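Local coordinates for glucanase (PDB 5GY3), which probably hydrolyses internal beta-1,4-glucosidic linkages of cellulose and related beta-glucans as a family 8 glycoside hydrolase, at residues M214-L225 with L235-Q243. Numbering follows the deposited sequence.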
ATOM      1  N   MET A 214       9.522  -7.261   9.816  1.00  7.18           N
ATOM      2  CA  MET A 214       8.465  -7.546   8.850  1.00  7.97           C
ATOM      3  C   MET A 214       7.158  -7.536   9.629  1.00  8.84           C
ATOM      4  O   MET A 214       6.858  -8.488  10.353  1.00  8.44           O
ATOM      5  CB  MET A 214       8.684  -8.906   8.186  1.00  7.81           C
ATOM      6  CG  MET A 214       7.943  -9.060   6.844  1.00  5.52           C
ATOM      7  SD  MET A 214       6.177  -9.073   7.014  1.00  6.11           S
ATOM      8  CE  MET A 214       5.983 -10.523   8.061  1.00 18.32           C
ATOM      9  N   SER A 215       6.368  -6.469   9.489  1.00  5.98           N
ATOM     10  CA  SER A 215       5.106  -6.409  10.225  1.00  7.74           C
ATOM     11  C   SER A 215       4.007  -5.764   9.386  1.00 10.53           C
ATOM     12  O   SER A 215       3.754  -6.208   8.263  1.00  8.73           O
ATOM     13  CB  SER A 215       5.290  -5.679  11.566  1.00 10.88           C
ATOM     14  OG  SER A 215       5.632  -4.323  11.392  1.00 24.82           O
ATOM     15  N   PHE A 216       3.310  -4.759   9.913  1.00  9.50           N
ATOM     16  CA  PHE A 216       2.051  -4.360   9.282  1.00 11.63           C
ATOM     17  C   PHE A 216       2.230  -3.606   7.968  1.00  8.91           C
ATOM     18  O   PHE A 216       1.278  -3.558   7.174  1.00  9.36           O
ATOM     19  CB  PHE A 216       1.222  -3.508  10.246  1.00 11.03           C
ATOM     20  CG  PHE A 216       0.835  -4.229  11.497  1.00 14.15           C
ATOM     21  CD1 PHE A 216      -0.157  -5.196  11.470  1.00 14.85           C
ATOM     22  CD2 PHE A 216       1.472  -3.951  12.698  1.00 18.21           C
ATOM     23  CE1 PHE A 216      -0.526  -5.865  12.624  1.00 20.34           C
ATOM     24  CE2 PHE A 216       1.114  -4.622  13.862  1.00 16.85           C
ATOM     25  CZ  PHE A 216       0.117  -5.580  13.824  1.00 17.93           C
ATOM     26  N   ASP A 217       3.397  -3.002   7.729  1.00  7.11           N
ATOM     27  CA  ASP A 217       3.680  -2.438   6.411  1.00  8.61           C
ATOM     28  C   ASP A 217       4.141  -3.529   5.450  1.00  5.55           C
ATOM     29  O   ASP A 217       3.543  -3.729   4.380  1.00  7.45           O
ATOM     30  CB  ASP A 217       4.747  -1.342   6.500  1.00  8.44           C
ATOM     31  CG  ASP A 217       4.177   0.024   6.869  1.00 12.80           C
ATOM     32  OD1 ASP A 217       2.939   0.171   6.997  1.00 18.40           O
ATOM     33  OD2 ASP A 217       4.983   0.961   7.011  1.00 14.45           O
ATOM     34  N   ALA A 218       5.178  -4.271   5.848  1.00  6.41           N
ATOM     35  CA  ALA A 218       5.860  -5.182   4.931  1.00  6.47           C
ATOM     36  C   ALA A 218       4.957  -6.298   4.427  1.00  6.55           C
ATOM     37  O   ALA A 218       5.157  -6.783   3.303  1.00  6.29           O
ATOM     38  CB  ALA A 218       7.093  -5.768   5.617  1.00  5.46           C
ATOM     39  N   ILE A 219       3.962  -6.705   5.228  1.00  7.47           N
ATOM     40  CA  ILE A 219       3.065  -7.786   4.826  1.00  6.46           C
ATOM     41  C   ILE A 219       2.289  -7.435   3.557  1.00  6.41           C
ATOM     42  O   ILE A 219       1.790  -8.331   2.871  1.00  8.14           O
ATOM     43  CB  ILE A 219       2.127  -8.130   6.003  1.00  8.91           C
ATOM     44  CG1 ILE A 219       1.388  -9.447   5.747  1.00  9.41           C
ATOM     45  CG2 ILE A 219       1.127  -7.004   6.233  1.00 10.07           C
ATOM     46  CD1 ILE A 219       2.322 -10.614   5.488  1.00  8.76           C
ATOM     47  N   ARG A 220       2.190  -6.153   3.196  1.00  6.17           N
ATOM     48  CA  ARG A 220       1.545  -5.803   1.934  1.00  7.38           C
ATOM     49  C   ARG A 220       2.393  -6.160   0.716  1.00  6.08           C
ATOM     50  O   ARG A 220       1.857  -6.199  -0.397  1.00  5.23           O
ATOM     51  CB  ARG A 220       1.207  -4.308   1.907  1.00  8.24           C
ATOM     52  CG  ARG A 220       0.068  -3.971   2.840  1.00 11.54           C
ATOM     53  CD  ARG A 220      -0.418  -2.547   2.644  1.00 15.92           C
ATOM     54  NE  ARG A 220       0.682  -1.592   2.754  1.00 19.42           N
ATOM     55  CZ  ARG A 220       0.974  -0.903   3.852  1.00 17.45           C
ATOM     56  NH1 ARG A 220       0.237  -1.067   4.944  1.00 22.11           N
ATOM     57  NH2 ARG A 220       1.998  -0.047   3.852  1.00 13.43           N
ATOM     58  N   ILE A 221       3.695  -6.409   0.900  1.00  4.81           N
ATOM     59  CA  ILE A 221       4.564  -6.702  -0.243  1.00  4.91           C
ATOM     60  C   ILE A 221       4.112  -7.951  -0.990  1.00  8.89           C
ATOM     61  O   ILE A 221       3.968  -7.894  -2.225  1.00  5.15           O
ATOM     62  CB  ILE A 221       6.032  -6.772   0.224  1.00  5.84           C
ATOM     63  CG1 ILE A 221       6.470  -5.412   0.780  1.00  6.97           C
ATOM     64  CG2 ILE A 221       6.982  -7.260  -0.901  1.00  5.68           C
ATOM     65  CD1 ILE A 221       7.830  -5.428   1.533  1.00  6.04           C
ATOM     66  N   PRO A 222       3.875  -9.097  -0.340  1.00  6.67           N
ATOM     67  CA  PRO A 222       3.388 -10.257  -1.099  1.00  7.95           C
ATOM     68  C   PRO A 222       2.009 -10.041  -1.686  1.00  5.13           C
ATOM     69  O   PRO A 222       1.691 -10.613  -2.739  1.00  6.53           O
ATOM     70  CB  PRO A 222       3.401 -11.392  -0.066  1.00  6.98           C
ATOM     71  CG  PRO A 222       3.385 -10.696   1.272  1.00  5.79           C
ATOM     72  CD  PRO A 222       4.177  -9.445   1.063  1.00  5.40           C
ATOM     73  N   LEU A 223       1.173  -9.232  -1.037  1.00  5.76           N
ATOM     74  CA  LEU A 223      -0.080  -8.828  -1.658  1.00  5.73           C
ATOM     75  C   LEU A 223       0.176  -8.128  -2.987  1.00  7.59           C
ATOM     76  O   LEU A 223      -0.384  -8.510  -4.017  1.00  8.40           O
ATOM     77  CB  LEU A 223      -0.868  -7.921  -0.714  1.00  7.32           C
ATOM     78  CG  LEU A 223      -2.041  -7.140  -1.316  1.00  7.05           C
ATOM     79  CD1 LEU A 223      -3.157  -8.071  -1.824  1.00  9.47           C
ATOM     80  CD2 LEU A 223      -2.588  -6.188  -0.266  1.00  8.40           C
ATOM     81  N   TYR A 224       1.036  -7.101  -2.992  1.00  6.16           N
ATOM     82  CA  TYR A 224       1.245  -6.373  -4.246  1.00  5.93           C
ATOM     83  C   TYR A 224       1.979  -7.227  -5.277  1.00  9.90           C
ATOM     84  O   TYR A 224       1.694  -7.130  -6.480  1.00  9.25           O
ATOM     85  CB  TYR A 224       2.008  -5.075  -3.984  1.00  5.59           C
ATOM     86  CG  TYR A 224       1.261  -4.060  -3.159  1.00  6.85           C
ATOM     87  CD1 TYR A 224      -0.105  -3.853  -3.320  1.00  7.33           C
ATOM     88  CD2 TYR A 224       1.936  -3.291  -2.211  1.00  7.45           C
ATOM     89  CE1 TYR A 224      -0.780  -2.893  -2.550  1.00  8.30           C
ATOM     90  CE2 TYR A 224       1.277  -2.349  -1.446  1.00  7.67           C
ATOM     91  CZ  TYR A 224      -0.078  -2.152  -1.613  1.00  9.46           C
ATOM     92  OH  TYR A 224      -0.714  -1.195  -0.842  1.00  8.12           O
ATOM     93  N   LEU A 225       2.900  -8.087  -4.830  1.00  5.88           N
ATOM     94  CA  LEU A 225       3.585  -8.988  -5.755  1.00  8.06           C
ATOM     95  C   LEU A 225       2.610  -9.958  -6.405  1.00  8.77           C
ATOM     96  O   LEU A 225       2.641 -10.172  -7.623  1.00 10.43           O
ATOM     97  CB  LEU A 225       4.674  -9.773  -5.022  1.00  7.04           C
ATOM     98  CG  LEU A 225       5.951  -9.035  -4.624  1.00  6.18           C
ATOM     99  CD1 LEU A 225       6.820  -9.949  -3.755  1.00  6.48           C
ATOM    100  CD2 LEU A 225       6.720  -8.556  -5.860  1.00  9.48           C
ATOM    101  N   LEU A 235       8.252 -13.670  -4.824  1.00  6.67           N
ATOM    102  CA  LEU A 235       7.395 -14.266  -3.808  1.00  7.49           C
ATOM    103  C   LEU A 235       8.081 -15.394  -3.051  1.00  7.17           C
ATOM    104  O   LEU A 235       7.565 -15.822  -2.013  1.00  6.77           O
ATOM    105  CB  LEU A 235       6.098 -14.769  -4.454  1.00  7.68           C
ATOM    106  CG  LEU A 235       5.058 -13.675  -4.725  1.00  7.98           C
ATOM    107  CD1 LEU A 235       4.015 -14.135  -5.711  1.00  9.44           C
ATOM    108  CD2 LEU A 235       4.369 -13.275  -3.422  1.00  6.82           C
ATOM    109  N   ALA A 236       9.242 -15.855  -3.524  1.00  7.04           N
ATOM    110  CA  ALA A 236       9.855 -17.055  -2.949  1.00  8.86           C
ATOM    111  C   ALA A 236      10.130 -16.960  -1.450  1.00  6.78           C
ATOM    112  O   ALA A 236       9.792 -17.916  -0.727  1.00  7.89           O
ATOM    113  CB  ALA A 236      11.135 -17.393  -3.723  1.00  9.53           C
ATOM    114  N   PRO A 237      10.751 -15.901  -0.911  1.00  6.92           N
ATOM    115  CA  PRO A 237      10.983 -15.895   0.546  1.00  6.91           C
ATOM    116  C   PRO A 237       9.693 -15.818   1.342  1.00  8.96           C
ATOM    117  O   PRO A 237       9.639 -16.327   2.472  1.00  9.66           O
ATOM    118  CB  PRO A 237      11.868 -14.656   0.767  1.00  7.32           C
ATOM    119  CG  PRO A 237      11.577 -13.766  -0.403  1.00  8.22           C
ATOM    120  CD  PRO A 237      11.343 -14.717  -1.561  1.00  6.83           C
ATOM    121  N   TRP A 238       8.657 -15.188   0.789  1.00  7.60           N
ATOM    122  CA  TRP A 238       7.380 -15.085   1.487  1.00  7.84           C
ATOM    123  C   TRP A 238       6.712 -16.446   1.602  1.00 10.12           C
ATOM    124  O   TRP A 238       6.244 -16.839   2.679  1.00  9.25           O
ATOM    125  CB  TRP A 238       6.473 -14.105   0.743  1.00  7.27           C
ATOM    126  CG  TRP A 238       7.080 -12.746   0.674  1.00  6.21           C
ATOM    127  CD1 TRP A 238       7.816 -12.212  -0.348  1.00  8.41           C
ATOM    128  CD2 TRP A 238       7.027 -11.754   1.697  1.00  7.03           C
ATOM    129  NE1 TRP A 238       8.215 -10.931  -0.021  1.00  6.12           N
ATOM    130  CE2 TRP A 238       7.747 -10.632   1.232  1.00  6.62           C
ATOM    131  CE3 TRP A 238       6.436 -11.706   2.958  1.00  7.02           C
ATOM    132  CZ2 TRP A 238       7.885  -9.466   1.992  1.00  6.08           C
ATOM    133  CZ3 TRP A 238       6.566 -10.552   3.710  1.00  6.15           C
ATOM    134  CH2 TRP A 238       7.289  -9.446   3.225  1.00  8.09           C
ATOM    135  N   LYS A 239       6.669 -17.181   0.493  1.00  9.26           N
ATOM    136  CA  LYS A 239       6.097 -18.519   0.514  1.00 10.94           C
ATOM    137  C   LYS A 239       6.887 -19.434   1.439  1.00 10.08           C
ATOM    138  O   LYS A 239       6.299 -20.188   2.223  1.00 12.41           O
ATOM    139  CB  LYS A 239       6.061 -19.081  -0.907  1.00  9.81           C
ATOM    140  CG  LYS A 239       5.097 -18.340  -1.844  1.00  9.16           C
ATOM    141  CD  LYS A 239       5.182 -18.896  -3.270  1.00 15.88           C
ATOM    142  CE  LYS A 239       3.995 -18.430  -4.101  1.00 17.17           C
ATOM    143  NZ  LYS A 239       4.140 -18.786  -5.541  1.00 31.00           N
ATOM    144  N   ALA A 240       8.222 -19.361   1.378  1.00  8.65           N
ATOM    145  CA  ALA A 240       9.056 -20.232   2.209  1.00 10.60           C
ATOM    146  C   ALA A 240       8.832 -19.968   3.691  1.00 13.44           C
ATOM    147  O   ALA A 240       8.722 -20.908   4.487  1.00 11.97           O
ATOM    148  CB  ALA A 240      10.535 -20.052   1.861  1.00 11.38           C
ATOM    149  N   TRP A 241       8.754 -18.696   4.081  1.00  9.04           N
ATOM    150  CA  TRP A 241       8.569 -18.380   5.490  1.00 10.17           C
ATOM    151  C   TRP A 241       7.188 -18.811   5.966  1.00 11.64           C
ATOM    152  O   TRP A 241       7.055 -19.450   7.017  1.00 13.30           O
ATOM    153  CB  TRP A 241       8.788 -16.883   5.727  1.00 10.16           C
ATOM    154  CG  TRP A 241       8.707 -16.535   7.187  1.00  9.74           C
ATOM    155  CD1 TRP A 241       9.626 -16.840   8.149  1.00 12.75           C
ATOM    156  CD2 TRP A 241       7.654 -15.816   7.848  1.00  9.83           C
ATOM    157  NE1 TRP A 241       9.208 -16.356   9.372  1.00 13.89           N
ATOM    158  CE2 TRP A 241       8.001 -15.728   9.214  1.00 13.69           C
ATOM    159  CE3 TRP A 241       6.446 -15.251   7.417  1.00 13.91           C
ATOM    160  CZ2 TRP A 241       7.190 -15.081  10.157  1.00 13.32           C
ATOM    161  CZ3 TRP A 241       5.635 -14.607   8.360  1.00 15.21           C
ATOM    162  CH2 TRP A 241       6.012 -14.542   9.711  1.00 12.49           C
ATOM    163  N   MET A 242       6.145 -18.488   5.197  1.00  8.64           N
ATOM    164  CA  MET A 242       4.797 -18.872   5.600  1.00 12.08           C
ATOM    165  C   MET A 242       4.619 -20.390   5.591  1.00 14.27           C
ATOM    166  O   MET A 242       3.942 -20.944   6.465  1.00 13.66           O
ATOM    167  CB  MET A 242       3.779 -18.194   4.690  1.00 13.98           C
ATOM    168  CG  MET A 242       3.807 -16.674   4.830  1.00 11.51           C
ATOM    169  SD  MET A 242       2.718 -15.889   3.631  1.00 18.12           S
ATOM    170  CE  MET A 242       3.125 -14.163   3.916  1.00 14.09           C
ATOM    171  N   GLN A 243       5.226 -21.079   4.624  1.00 13.58           N
ATOM    172  CA  GLN A 243       5.131 -22.538   4.583  1.00 16.57           C
ATOM    173  C   GLN A 243       5.792 -23.202   5.788  1.00 17.27           C
ATOM    174  O   GLN A 243       5.522 -24.379   6.054  1.00 18.33           O
ATOM    175  CB  GLN A 243       5.750 -23.068   3.280  1.00 15.81           C
ATOM    176  CG  GLN A 243       4.825 -22.924   2.068  1.00 15.30           C
ATOM    177  CD  GLN A 243       5.553 -23.095   0.732  1.00 22.24           C
ATOM    178  OE1 GLN A 243       6.763 -23.311   0.689  1.00 22.98           O
ATOM    179  NE2 GLN A 243       4.811 -22.977  -0.363  1.00 26.52           N
TER
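Pro222 and Leu235 bring the two backbones nearest, their CA atoms 6.3 Å apart, and the short axes of helix 220-225 and helix 236-243 pass 10.4 Å apart at closest approach, with 125° between their N-to-C directions. No hydrogen bond joins the two segments; the interface is apolar, and Trp238 lies at its centre. With its CG anti to the carbonyl carbon (chi1 -60°), the indole reaches across to Pro222, Ile221 and the Asp217-Arg220 turn. The Pro222 ring lies over one face: its CD sits 3.5 Å from the centroid of the six-membered ring, almost exactly on the normal, a CH-pi contact. Met214 comes to the edge instead, its SD 3.6 Å from CZ3 of Trp238 and close to the indole plane, a Met-aromatic contact; the bends in its chain then carry CE on to Trp241. CB and CG2 of Ile221 meet CZ2 of Trp238, while the carbonyl O of Ala218, which accepts the backbone N-H of Ile221, lies 3.4 Å from CH2 of the indole. Toward the later end of helix 220-225, CD2 of Leu235 packs 3.9 Å from CB of Leu225. CD1 of Ile219 meets CE of Met242, whose chain is extended beyond CG, at 4.0 Å. Leu191 and Pro192 also touch Trp238, and Thr277 of helix 268-278 touches both Pro222 and Met242. The arrangement is a buried helix-helix interface in the (alpha/alpha)6-barrel fold of glycoside hydrolase family 8; Arg220, pointing away from it, forms a long, weak ion pair with Asp87, the predicted nucleophile.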